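Local coordinates for protein seryl-tRNA synthetase, cytoplasmic (Candida albicans, PDB 3QO8) that attaches serine to tRNA(Ser) in two steps, activating it with ATP to seryl-adenylate and then transferring it to the acceptor end of the tRNA, at residues 210-215 and 240-244; 243-247 and 273-279; 298-303 and 403-409. One frame throughout, in Å; residues are numbered along the deposited sequence.

Contact 1: residues 210-215 and 240-244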
loop_
_atom_site.group_PDB
_atom_site.type_symbol
_atom_site.label_atom_id
_atom_site.label_comp_id
_atom_site.label_asym_id
_atom_site.label_seq_id
_atom_site.Cartn_x
_atom_site.Cartn_y
_atom_site.Cartn_z
ATOM N N PRO A 210 -1.749 -3.382 -8.792
ATOM C CA PRO A 210 -1.303 -3.891 -7.491
ATOM C C PRO A 210 -0.061 -3.117 -7.061
ATOM O O PRO A 210 0.673 -2.630 -7.919
ATOM C CB PRO A 210 -0.949 -5.346 -7.796
ATOM C CG PRO A 210 -0.596 -5.344 -9.256
ATOM C CD PRO A 210 -1.501 -4.341 -9.885
ATOM N N VAL A 211 0.163 -2.974 -5.763
ATOM C CA VAL A 211 1.306 -2.191 -5.289
ATOM C C VAL A 211 2.501 -3.045 -4.900
ATOM O O VAL A 211 3.525 -2.519 -4.438
ATOM C CB VAL A 211 0.931 -1.279 -4.097
ATOM C CG1 VAL A 211 -0.103 -0.261 -4.535
ATOM C CG2 VAL A 211 0.424 -2.107 -2.918
ATOM N N MET A 212 2.366 -4.360 -5.073
ATOM C CA MET A 212 3.491 -5.279 -4.922
ATOM C C MET A 212 3.824 -5.906 -6.266
ATOM O O MET A 212 2.930 -6.178 -7.071
ATOM C CB MET A 212 3.149 -6.399 -3.944
ATOM C CG MET A 212 3.000 -5.937 -2.520
ATOM S SD MET A 212 2.794 -7.330 -1.412
ATOM C CE MET A 212 2.399 -6.464 0.110
ATOM N N MET A 213 5.107 -6.140 -6.508
ATOM C CA MET A 213 5.556 -6.782 -7.743
ATOM C C MET A 213 6.598 -7.825 -7.432
ATOM O O MET A 213 7.404 -7.642 -6.517
ATOM C CB MET A 213 6.160 -5.767 -8.714
ATOM C CG MET A 213 5.148 -4.994 -9.526
ATOM S SD MET A 213 5.948 -3.923 -10.745
ATOM C CE MET A 213 6.551 -5.037 -12.002
ATOM N N ASN A 214 6.583 -8.915 -8.199
ATOM C CA ASN A 214 7.643 -9.907 -8.123
ATOM C C ASN A 214 8.956 -9.242 -8.507
ATOM O O ASN A 214 8.969 -8.343 -9.341
ATOM C CB ASN A 214 7.359 -11.075 -9.067
ATOM C CG ASN A 214 6.245 -11.983 -8.555
ATOM O OD1 ASN A 214 6.116 -12.207 -7.351
ATOM N ND2 ASN A 214 5.439 -12.506 -9.470
ATOM N N LYS A 215 10.054 -9.683 -7.905
ATOM C CA LYS A 215 11.361 -9.093 -8.165
ATOM C C LYS A 215 11.778 -9.201 -9.631
ATOM O O LYS A 215 12.246 -8.233 -10.226
ATOM C CB LYS A 215 12.423 -9.734 -7.268
ATOM C CG LYS A 215 12.165 -9.541 -5.779
ATOM C CD LYS A 215 13.396 -9.856 -4.932
ATOM C CE LYS A 215 13.701 -11.350 -4.898
ATOM N NZ LYS A 215 14.837 -11.650 -3.978
ATOM N N GLU A 240 10.288 -12.690 -1.318
ATOM C CA GLU A 240 10.385 -11.241 -1.263
ATOM C C GLU A 240 9.682 -10.657 -2.473
ATOM O O GLU A 240 9.684 -11.256 -3.548
ATOM C CB GLU A 240 11.850 -10.800 -1.262
ATOM C CG GLU A 240 12.658 -11.327 -0.086
ATOM C CD GLU A 240 14.139 -11.000 -0.198
ATOM O OE1 GLU A 240 14.530 -10.333 -1.181
ATOM O OE2 GLU A 240 14.914 -11.415 0.693
ATOM N N LYS A 241 9.071 -9.493 -2.283
ATOM C CA LYS A 241 8.503 -8.721 -3.371
ATOM C C LYS A 241 8.961 -7.274 -3.163
ATOM O O LYS A 241 9.578 -6.949 -2.153
ATOM C CB LYS A 241 6.965 -8.825 -3.379
ATOM C CG LYS A 241 6.431 -10.282 -3.422
ATOM C CD LYS A 241 4.912 -10.307 -3.513
ATOM C CE LYS A 241 4.376 -11.748 -3.475
ATOM N NZ LYS A 241 4.855 -12.593 -4.611
ATOM N N TYR A 242 8.668 -6.413 -4.118
ATOM C CA TYR A 242 8.903 -4.987 -3.936
ATOM C C TYR A 242 7.582 -4.230 -3.928
ATOM O O TYR A 242 6.649 -4.599 -4.635
ATOM C CB TYR A 242 9.795 -4.459 -5.056
ATOM C CG TYR A 242 11.223 -4.931 -4.941
ATOM C CD1 TYR A 242 12.164 -4.186 -4.249
ATOM C CD2 TYR A 242 11.623 -6.138 -5.497
ATOM C CE1 TYR A 242 13.470 -4.617 -4.128
ATOM C CE2 TYR A 242 12.927 -6.580 -5.380
ATOM C CZ TYR A 242 13.847 -5.817 -4.696
ATOM O OH TYR A 242 15.148 -6.256 -4.581
ATOM N N LEU A 243 7.509 -3.172 -3.131
ATOM C CA LEU A 243 6.445 -2.189 -3.278
ATOM C C LEU A 243 6.762 -1.272 -4.457
ATOM O O LEU A 243 7.924 -0.901 -4.670
ATOM C CB LEU A 243 6.307 -1.367 -1.997
ATOM C CG LEU A 243 5.671 -2.131 -0.829
ATOM C CD1 LEU A 243 5.689 -1.251 0.417
ATOM C CD2 LEU A 243 4.243 -2.531 -1.181
ATOM N N ILE A 244 5.744 -0.899 -5.224
ATOM C CA ILE A 244 5.959 -0.069 -6.406
ATOM C C ILE A 244 6.174 1.396 -6.040
ATOM O O ILE A 244 5.623 1.869 -5.051
ATOM C CB ILE A 244 4.787 -0.193 -7.413
ATOM C CG1 ILE A 244 3.507 0.457 -6.864
ATOM C CG2 ILE A 244 4.573 -1.694 -7.802
ATOM C CD1 ILE A 244 2.310 0.443 -7.843
HETATM O O HOH W 1 9.702 -11.667 -5.936
#
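Met213 and Tyr242 form the hydrogen-bonded pair at the middle of an antiparallel beta pairing in which strand 212-214 is the outer strand, within its own chain, of a small three-stranded antiparallel sheet. Met213 N gives its hydrogen to Tyr242 O at 2.9 Å, and Tyr242 N returns a straighter bond to Met213 O (171° at the hydrogen). One step along, Met212 and Leu243 make a non-hydrogen-bonded pair with their side chains on the same face, lying side by side and pointing the same way, Met212 CG against Leu243 CD2 at 3.9 Å. Past the end of the regular strands the pairing persists in one more bond, Ile244 N to Val211 O at 2.9 Å.

The side chain of Ile244 packs beside this bond. Its chi1 of 69° sets CG1 between the backbone N and the carbonyl carbon, which lays CD1 against Val211 CA and CG1 while CG2 packs on Met213 CG at 3.8 Å. At the far end Lys215 NZ and Glu240 OE1 close a salt bridge, the amine standing above the carboxylate plane.

Further out, Tyr242 meets Phe227 edge-to-face, and Met212 packs on Leu243 of the second subunit, so this sheet also belongs to the dimer interface. Lys241 NZ is held twice: by Val173 O of the second subunit, and by Asn214 OD1 at 3.0 Å, nearly along the C=O axis.

Contact 2: residues 243-247 and 273-279; sequences LIATS and GYSSCFR. With SSA (5'-O-(N-(L-seryl)-sulfamoyl)adenosine), chain B.
Residues 243-247 leave their strand and run past strand 269-278 in loop form, joined to it by a single backbone hydrogen bond, Phe278 N to Ile244 O at 2.9 Å. A water adds a second bridge, donating to both Leu243 O and Phe278 O. Beside it, Leu243 CD1 sits 4.1 Å above the Phe278 ring, displaced toward its rim.

Arg279, just past the end of the first strand of class II motif 2, supplies the main side-chain grip. The chain, extended from CG to NE (chi3 -178°), brings the guanidinium side-on to Ala245 O. NE at 3.0 Å and NH2 at 3.1 Å both reach that one oxygen, approaching from the same face of the carbonyl plane. The same group also holds the seryl-adenylate analogue: Arg279 NH1 bonds the sulfamoyl oxygen O1S at 2.8 Å, and NH2, besides Ala245 O, bonds O9, the seryl carbonyl oxygen. Nearby, Thr246 OG1 accepts from the ligand's amino nitrogen N10 at 3.0 Å, from Lys300 NZ and from Glu248 N, which it caps at the start of helix 248-252. A second water joins Ser247 OG to Ser275 OG.

The shared carbonyl probably steadies the rotation of the guanidinium, whose positive charge would suit the sulfamoyl oxygens and, by analogy, the phosphate of the true adenylate.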
loop_
_atom_site.group_PDB
_atom_site.type_symbol
_atom_site.label_atom_id
_atom_site.label_comp_id
_atom_site.label_asym_id
_atom_site.label_seq_id
_atom_site.Cartn_x
_atom_site.Cartn_y
_atom_site.Cartn_z
ATOM N N LEU A 243 7.509 -3.172 -3.131
ATOM C CA LEU A 243 6.445 -2.189 -3.278
ATOM C C LEU A 243 6.762 -1.272 -4.457
ATOM O O LEU A 243 7.924 -0.901 -4.670
ATOM C CB LEU A 243 6.307 -1.367 -1.997
ATOM C CG LEU A 243 5.671 -2.131 -0.829
ATOM C CD1 LEU A 243 5.689 -1.251 0.417
ATOM C CD2 LEU A 243 4.243 -2.531 -1.181
ATOM N N ILE A 244 5.744 -0.899 -5.224
ATOM C CA ILE A 244 5.959 -0.069 -6.406
ATOM C C ILE A 244 6.174 1.396 -6.040
ATOM O O ILE A 244 5.623 1.869 -5.051
ATOM C CB ILE A 244 4.787 -0.193 -7.413
ATOM C CG1 ILE A 244 3.507 0.457 -6.864
ATOM C CG2 ILE A 244 4.573 -1.694 -7.802
ATOM C CD1 ILE A 244 2.310 0.443 -7.843
ATOM N N ALA A 245 6.992 2.094 -6.837
ATOM C CA ALA A 245 7.221 3.527 -6.687
ATOM C C ALA A 245 6.214 4.325 -7.503
ATOM O O ALA A 245 6.025 5.521 -7.282
ATOM C CB ALA A 245 8.673 3.885 -7.128
ATOM N N THR A 246 5.559 3.655 -8.449
ATOM C CA THR A 246 4.634 4.318 -9.366
ATOM C C THR A 246 3.895 3.237 -10.133
ATOM O O THR A 246 4.465 2.182 -10.412
ATOM C CB THR A 246 5.390 5.253 -10.384
ATOM O OG1 THR A 246 4.561 5.492 -11.529
ATOM C CG2 THR A 246 6.684 4.608 -10.860
ATOM N N SER A 247 2.631 3.486 -10.470
ATOM C CA SER A 247 1.873 2.502 -11.242
ATOM C C SER A 247 2.482 2.244 -12.620
ATOM O O SER A 247 2.147 1.259 -13.283
ATOM C CB SER A 247 0.379 2.860 -11.338
ATOM O OG SER A 247 0.171 4.104 -12.001
ATOM N N GLY A 273 -3.801 4.952 -14.989
ATOM C CA GLY A 273 -3.347 4.110 -13.899
ATOM C C GLY A 273 -3.631 4.752 -12.561
ATOM O O GLY A 273 -3.515 5.955 -12.422
ATOM N N TYR A 274 -4.020 3.951 -11.578
ATOM C CA TYR A 274 -4.188 4.462 -10.225
ATOM C C TYR A 274 -3.575 3.490 -9.234
ATOM O O TYR A 274 -3.820 2.276 -9.300
ATOM C CB TYR A 274 -5.671 4.688 -9.878
ATOM C CG TYR A 274 -5.876 4.820 -8.384
ATOM C CD1 TYR A 274 -5.261 5.853 -7.673
ATOM C CD2 TYR A 274 -6.622 3.898 -7.673
ATOM C CE1 TYR A 274 -5.403 5.973 -6.310
ATOM C CE2 TYR A 274 -6.787 4.024 -6.285
ATOM C CZ TYR A 274 -6.168 5.063 -5.615
ATOM O OH TYR A 274 -6.299 5.214 -4.249
ATOM N N SER A 275 -2.774 4.017 -8.316
ATOM C CA SER A 275 -2.236 3.186 -7.251
ATOM C C SER A 275 -1.703 4.098 -6.173
ATOM O O SER A 275 -1.478 5.286 -6.414
ATOM C CB SER A 275 -1.086 2.324 -7.780
ATOM O OG SER A 275 0.078 3.129 -8.018
ATOM N N SER A 276 -1.493 3.545 -4.989
ATOM C CA SER A 276 -0.566 4.160 -4.052
ATOM C C SER A 276 0.861 3.894 -4.546
ATOM O O SER A 276 1.087 2.973 -5.347
ATOM C CB SER A 276 -0.774 3.626 -2.638
ATOM O OG SER A 276 -1.974 4.168 -2.107
ATOM N N CYS A 277 1.797 4.713 -4.073
ATOM C CA CYS A 277 3.195 4.694 -4.496
ATOM C C CYS A 277 4.057 4.825 -3.259
ATOM O O CYS A 277 3.742 5.606 -2.363
ATOM C CB CYS A 277 3.481 5.869 -5.446
ATOM S SG CYS A 277 2.347 5.923 -6.870
ATOM N N PHE A 278 5.153 4.075 -3.212
ATOM C CA PHE A 278 5.987 4.020 -2.007
ATOM C C PHE A 278 7.436 4.282 -2.371
ATOM O O PHE A 278 7.980 3.628 -3.263
ATOM C CB PHE A 278 5.824 2.648 -1.328
ATOM C CG PHE A 278 4.388 2.311 -1.028
ATOM C CD1 PHE A 278 3.812 2.679 0.179
ATOM C CD2 PHE A 278 3.599 1.680 -1.983
ATOM C CE1 PHE A 278 2.466 2.401 0.436
ATOM C CE2 PHE A 278 2.267 1.404 -1.732
ATOM C CZ PHE A 278 1.707 1.754 -0.520
ATOM N N ARG A 279 8.057 5.247 -1.691
ATOM C CA ARG A 279 9.425 5.610 -2.001
ATOM C C ARG A 279 10.229 5.855 -0.732
ATOM O O ARG A 279 9.800 6.588 0.144
ATOM C CB ARG A 279 9.437 6.851 -2.889
ATOM C CG ARG A 279 8.633 6.666 -4.158
ATOM C CD ARG A 279 8.825 7.822 -5.119
ATOM N NE ARG A 279 8.003 7.627 -6.305
ATOM C CZ ARG A 279 8.165 8.285 -7.449
ATOM N NH1 ARG A 279 9.143 9.191 -7.576
ATOM N NH2 ARG A 279 7.352 8.023 -8.472
HETATM N N10 SSA B . 5.730 7.255 -13.660
HETATM C CA SSA B . 6.378 8.564 -13.718
HETATM C CB SSA B . 5.374 9.626 -14.167
HETATM O OG SSA B . 4.398 9.865 -13.134
HETATM C C9 SSA B . 6.945 8.926 -12.374
HETATM O O9 SSA B . 6.748 8.230 -11.386
HETATM N N8 SSA B . 7.662 10.045 -12.327
HETATM S S1 SSA B . 8.086 10.752 -10.954
HETATM O O1S SSA B . 9.073 10.015 -10.219
HETATM O O2S SSA B . 8.576 12.057 -11.254
HETATM O "O5'" SSA B . 6.839 10.943 -10.068
HETATM C "C5'" SSA B . 5.673 11.569 -10.573
HETATM C "C4'" SSA B . 5.187 12.619 -9.568
HETATM O "O4'" SSA B . 4.878 12.067 -8.283
HETATM C "C3'" SSA B . 6.204 13.698 -9.271
HETATM O "O3'" SSA B . 6.236 14.650 -10.344
HETATM C "C2'" SSA B . 5.652 14.263 -7.967
HETATM O "O2'" SSA B . 4.548 15.149 -8.233
HETATM C "C1'" SSA B . 5.098 13.027 -7.257
HETATM N N9 SSA B . 6.088 12.502 -6.295
HETATM C C8 SSA B . 7.261 11.914 -6.580
HETATM N N7 SSA B . 7.876 11.592 -5.421
HETATM C C5 SSA B . 7.067 11.978 -4.417
HETATM C C6 SSA B . 7.158 11.898 -3.041
HETATM N N6 SSA B . 8.255 11.336 -2.487
HETATM N N1 SSA B . 6.151 12.384 -2.279
HETATM C C2 SSA B . 5.074 12.939 -2.846
HETATM N N3 SSA B . 4.954 13.020 -4.178
HETATM C C4 SSA B . 5.945 12.558 -4.974
HETATM O O HOH W 2 8.769 1.036 -2.956
HETATM O O HOH W 3 0.077 5.409 -9.585
#

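Contact 3: residues 298-303 and 403-409; sequences FEKIEQ and STLSATE. With SSA (5'-O-(N-(L-seryl)-sulfamoyl)adenosine), chain B.
Ile301 faces both Leu405 and Ser406 in a classic beta bulge, the irregularity in an antiparallel pairing that brings strand 297-307, the second strand of motif 2 in class II synthetases, against the strand and helix start of motif 3. Ile301 O accepts from two N-H groups, those of Leu405 (N at 2.8 Å) and Ser406; Ile301 N bonds back to Ser406 O. Gln303 and Ser403 exchange two backbone bonds on one side of the bulge, and Thr408 N reaches Glu299 O on the other, where the helix begins.

Apolar contacts divide between the faces. The side chains of Ile301 and Leu405 lie side by side, CG2 against CD2, and both pack on Leu199 of helix 183-200. On the ligand side the Phe298 ring spreads beneath the adenine, whose N3 stands 3.6 Å over the ring centre, and Ala407 CB touches the ribose.

Acidic groups meet at the helix start. Glu409 OE1 takes the N-H of Glu299, and Glu409 OE2 lies 2.6 Å from Glu299 OE1, their carboxylate planes 74° apart; so short a distance suggests that one acid holds a proton. Asn188 of the same chain and Gln208 of the second subunit bond Glu299 OE1, and Ser276 OG bonds its OE2.

Hydrogen bonds hold the seryl group, and a salt bridge backs them: Lys300 NZ, also bonded to Thr246 OG1, meets Glu302 OE1 from above the carboxylate plane at 3.0 Å. Glu302, bent at chi2 (76°), accepts the ligand's amine N10 on OE2 and its hydroxyl OG on OE1. That ligand OG in turn accepts from Thr404 OG1 at 2.6 Å.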
loop_
_atom_site.group_PDB
_atom_site.type_symbol
_atom_site.label_atom_id
_atom_site.label_comp_id
_atom_site.label_asym_id
_atom_site.label_seq_id
_atom_site.Cartn_x
_atom_site.Cartn_y
_atom_site.Cartn_z
ATOM N N PHE A 298 2.143 7.845 -1.274
ATOM C CA PHE A 298 1.226 8.824 -1.855
ATOM C C PHE A 298 0.422 8.167 -2.960
ATOM O O PHE A 298 0.802 7.094 -3.450
ATOM C CB PHE A 298 1.984 10.080 -2.367
ATOM C CG PHE A 298 2.966 9.804 -3.482
ATOM C CD1 PHE A 298 2.584 9.917 -4.810
ATOM C CD2 PHE A 298 4.277 9.436 -3.196
ATOM C CE1 PHE A 298 3.501 9.672 -5.842
ATOM C CE2 PHE A 298 5.183 9.165 -4.205
ATOM C CZ PHE A 298 4.807 9.289 -5.532
ATOM N N GLU A 299 -0.706 8.774 -3.323
ATOM C CA GLU A 299 -1.500 8.274 -4.452
ATOM C C GLU A 299 -1.182 9.023 -5.744
ATOM O O GLU A 299 -0.812 10.194 -5.712
ATOM C CB GLU A 299 -3.002 8.366 -4.150
ATOM C CG GLU A 299 -3.480 7.314 -3.107
ATOM C CD GLU A 299 -2.906 7.577 -1.725
ATOM O OE1 GLU A 299 -3.242 8.622 -1.133
ATOM O OE2 GLU A 299 -2.120 6.741 -1.231
ATOM N N LYS A 300 -1.339 8.354 -6.882
ATOM C CA LYS A 300 -1.036 8.988 -8.159
ATOM C C LYS A 300 -1.914 8.415 -9.262
ATOM O O LYS A 300 -2.028 7.188 -9.412
ATOM C CB LYS A 300 0.455 8.825 -8.516
ATOM C CG LYS A 300 0.861 9.502 -9.859
ATOM C CD LYS A 300 2.408 9.599 -10.041
ATOM C CE LYS A 300 3.102 8.224 -9.907
ATOM N NZ LYS A 300 2.465 7.171 -10.752
ATOM N N ILE A 301 -2.554 9.312 -10.002
ATOM C CA ILE A 301 -3.168 8.979 -11.275
ATOM C C ILE A 301 -2.121 9.178 -12.374
ATOM O O ILE A 301 -1.582 10.273 -12.548
ATOM C CB ILE A 301 -4.410 9.845 -11.564
ATOM C CG1 ILE A 301 -5.428 9.715 -10.417
ATOM C CG2 ILE A 301 -5.023 9.453 -12.915
ATOM C CD1 ILE A 301 -5.759 8.264 -10.052
ATOM N N GLU A 302 -1.871 8.104 -13.115
ATOM C CA GLU A 302 -0.795 7.993 -14.082
ATOM C C GLU A 302 -1.373 7.832 -15.491
ATOM O O GLU A 302 -2.338 7.089 -15.690
ATOM C CB GLU A 302 0.006 6.720 -13.747
ATOM C CG GLU A 302 1.179 6.432 -14.680
ATOM C CD GLU A 302 2.377 7.339 -14.415
ATOM O OE1 GLU A 302 2.248 8.263 -13.577
ATOM O OE2 GLU A 302 3.452 7.118 -15.034
ATOM N N GLN A 303 -0.792 8.518 -16.470
ATOM C CA GLN A 303 -1.064 8.201 -17.874
ATOM C C GLN A 303 -0.051 7.170 -18.343
ATOM O O GLN A 303 1.156 7.382 -18.211
ATOM C CB GLN A 303 -0.886 9.434 -18.765
ATOM C CG GLN A 303 -1.788 10.587 -18.462
ATOM C CD GLN A 303 -1.541 11.731 -19.429
ATOM O OE1 GLN A 303 -1.797 11.607 -20.622
ATOM N NE2 GLN A 303 -1.015 12.836 -18.919
ATOM N N SER A 403 3.234 9.499 -18.135
ATOM C CA SER A 403 3.183 10.861 -17.627
ATOM C C SER A 403 2.309 10.937 -16.390
ATOM O O SER A 403 1.210 10.387 -16.359
ATOM C CB SER A 403 2.678 11.831 -18.700
ATOM O OG SER A 403 2.462 13.131 -18.155
ATOM N N THR A 404 2.794 11.619 -15.362
ATOM C CA THR A 404 1.936 11.913 -14.235
ATOM C C THR A 404 0.687 12.622 -14.755
ATOM O O THR A 404 0.787 13.482 -15.619
ATOM C CB THR A 404 2.623 12.868 -13.260
ATOM O OG1 THR A 404 3.966 12.427 -13.020
ATOM C CG2 THR A 404 1.839 12.950 -11.954
ATOM N N LEU A 405 -0.487 12.261 -14.249
ATOM C CA LEU A 405 -1.613 13.178 -14.356
ATOM C C LEU A 405 -1.662 13.975 -13.058
ATOM O O LEU A 405 -1.462 15.180 -13.064
ATOM C CB LEU A 405 -2.954 12.470 -14.607
ATOM C CG LEU A 405 -4.074 13.518 -14.722
ATOM C CD1 LEU A 405 -4.036 14.228 -16.084
ATOM C CD2 LEU A 405 -5.445 12.947 -14.456
ATOM N N SER A 406 -1.902 13.298 -11.937
ATOM C CA SER A 406 -1.838 13.963 -10.634
ATOM C C SER A 406 -1.298 13.059 -9.541
ATOM O O SER A 406 -1.879 12.013 -9.259
ATOM C CB SER A 406 -3.208 14.501 -10.210
ATOM O OG SER A 406 -3.143 15.100 -8.914
ATOM N N ALA A 407 -0.169 13.453 -8.957
ATOM C CA ALA A 407 0.265 12.899 -7.685
ATOM C C ALA A 407 -0.554 13.655 -6.652
ATOM O O ALA A 407 -0.373 14.856 -6.466
ATOM C CB ALA A 407 1.743 13.135 -7.481
ATOM N N THR A 408 -1.498 12.976 -6.009
ATOM C CA THR A 408 -2.596 13.709 -5.386
ATOM C C THR A 408 -2.203 14.516 -4.136
ATOM O O THR A 408 -2.636 15.661 -3.972
ATOM C CB THR A 408 -3.815 12.785 -5.096
ATOM O OG1 THR A 408 -3.413 11.739 -4.208
ATOM C CG2 THR A 408 -4.321 12.136 -6.409
ATOM N N GLU A 409 -1.418 13.927 -3.246
ATOM C CA GLU A 409 -1.021 14.660 -2.042
ATOM C C GLU A 409 -0.223 15.924 -2.432
ATOM O O GLU A 409 -0.443 17.000 -1.870
ATOM C CB GLU A 409 -0.214 13.784 -1.081
ATOM C CG GLU A 409 -1.103 12.869 -0.163
ATOM C CD GLU A 409 -1.521 11.551 -0.817
ATOM O OE1 GLU A 409 -1.151 11.302 -1.977
ATOM O OE2 GLU A 409 -2.243 10.758 -0.159
HETATM N N10 SSA B . 5.730 7.255 -13.660
HETATM C CA SSA B . 6.378 8.564 -13.718
HETATM C CB SSA B . 5.374 9.626 -14.167
HETATM O OG SSA B . 4.398 9.865 -13.134
HETATM C C9 SSA B . 6.945 8.926 -12.374
HETATM O O9 SSA B . 6.748 8.230 -11.386
HETATM N N8 SSA B . 7.662 10.045 -12.327
HETATM S S1 SSA B . 8.086 10.752 -10.954
HETATM O O1S SSA B . 9.073 10.015 -10.219
HETATM O O2S SSA B . 8.576 12.057 -11.254
HETATM O "O5'" SSA B . 6.839 10.943 -10.068
HETATM C "C5'" SSA B . 5.673 11.569 -10.573
HETATM C "C4'" SSA B . 5.187 12.619 -9.568
HETATM O "O4'" SSA B . 4.878 12.067 -8.283
HETATM C "C3'" SSA B . 6.204 13.698 -9.271
HETATM O "O3'" SSA B . 6.236 14.650 -10.344
HETATM C "C2'" SSA B . 5.652 14.263 -7.967
HETATM O "O2'" SSA B . 4.548 15.149 -8.233
HETATM C "C1'" SSA B . 5.098 13.027 -7.257
HETATM N N9 SSA B . 6.088 12.502 -6.295
HETATM C C8 SSA B . 7.261 11.914 -6.580
HETATM N N7 SSA B . 7.876 11.592 -5.421
HETATM C C5 SSA B . 7.067 11.978 -4.417
HETATM C C6 SSA B . 7.158 11.898 -3.041
HETATM N N6 SSA B . 8.255 11.336 -2.487
HETATM N N1 SSA B . 6.151 12.384 -2.279
HETATM C C2 SSA B . 5.074 12.939 -2.846
HETATM N N3 SSA B . 4.954 13.020 -4.178
HETATM C C4 SSA B . 5.945 12.558 -4.974
#

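Followed from the N terminus, contact 1 closes a loop of 24 residues when the chain returns to 240-244 beside 210-215. Contact 2 starts on the same stretch, sharing Leu243 and Ile244, and closes the next loop at 273-279; Val211 of contact 1 packs on Phe278 there, so the two loops adjoin, one beginning where the other ends, and neither nests in the other. Contact 3 opens later and spans 99 residues, in series with both. Strands 269-278 and 297-307 are sheet neighbours, which joins contacts 2 and 3 directly, and both touch the same bound seryl-adenylate analogue. Contacts 1 and 3 do not meet; contact 2 connects the small sheet at the dimer interface with the catalytic sheet.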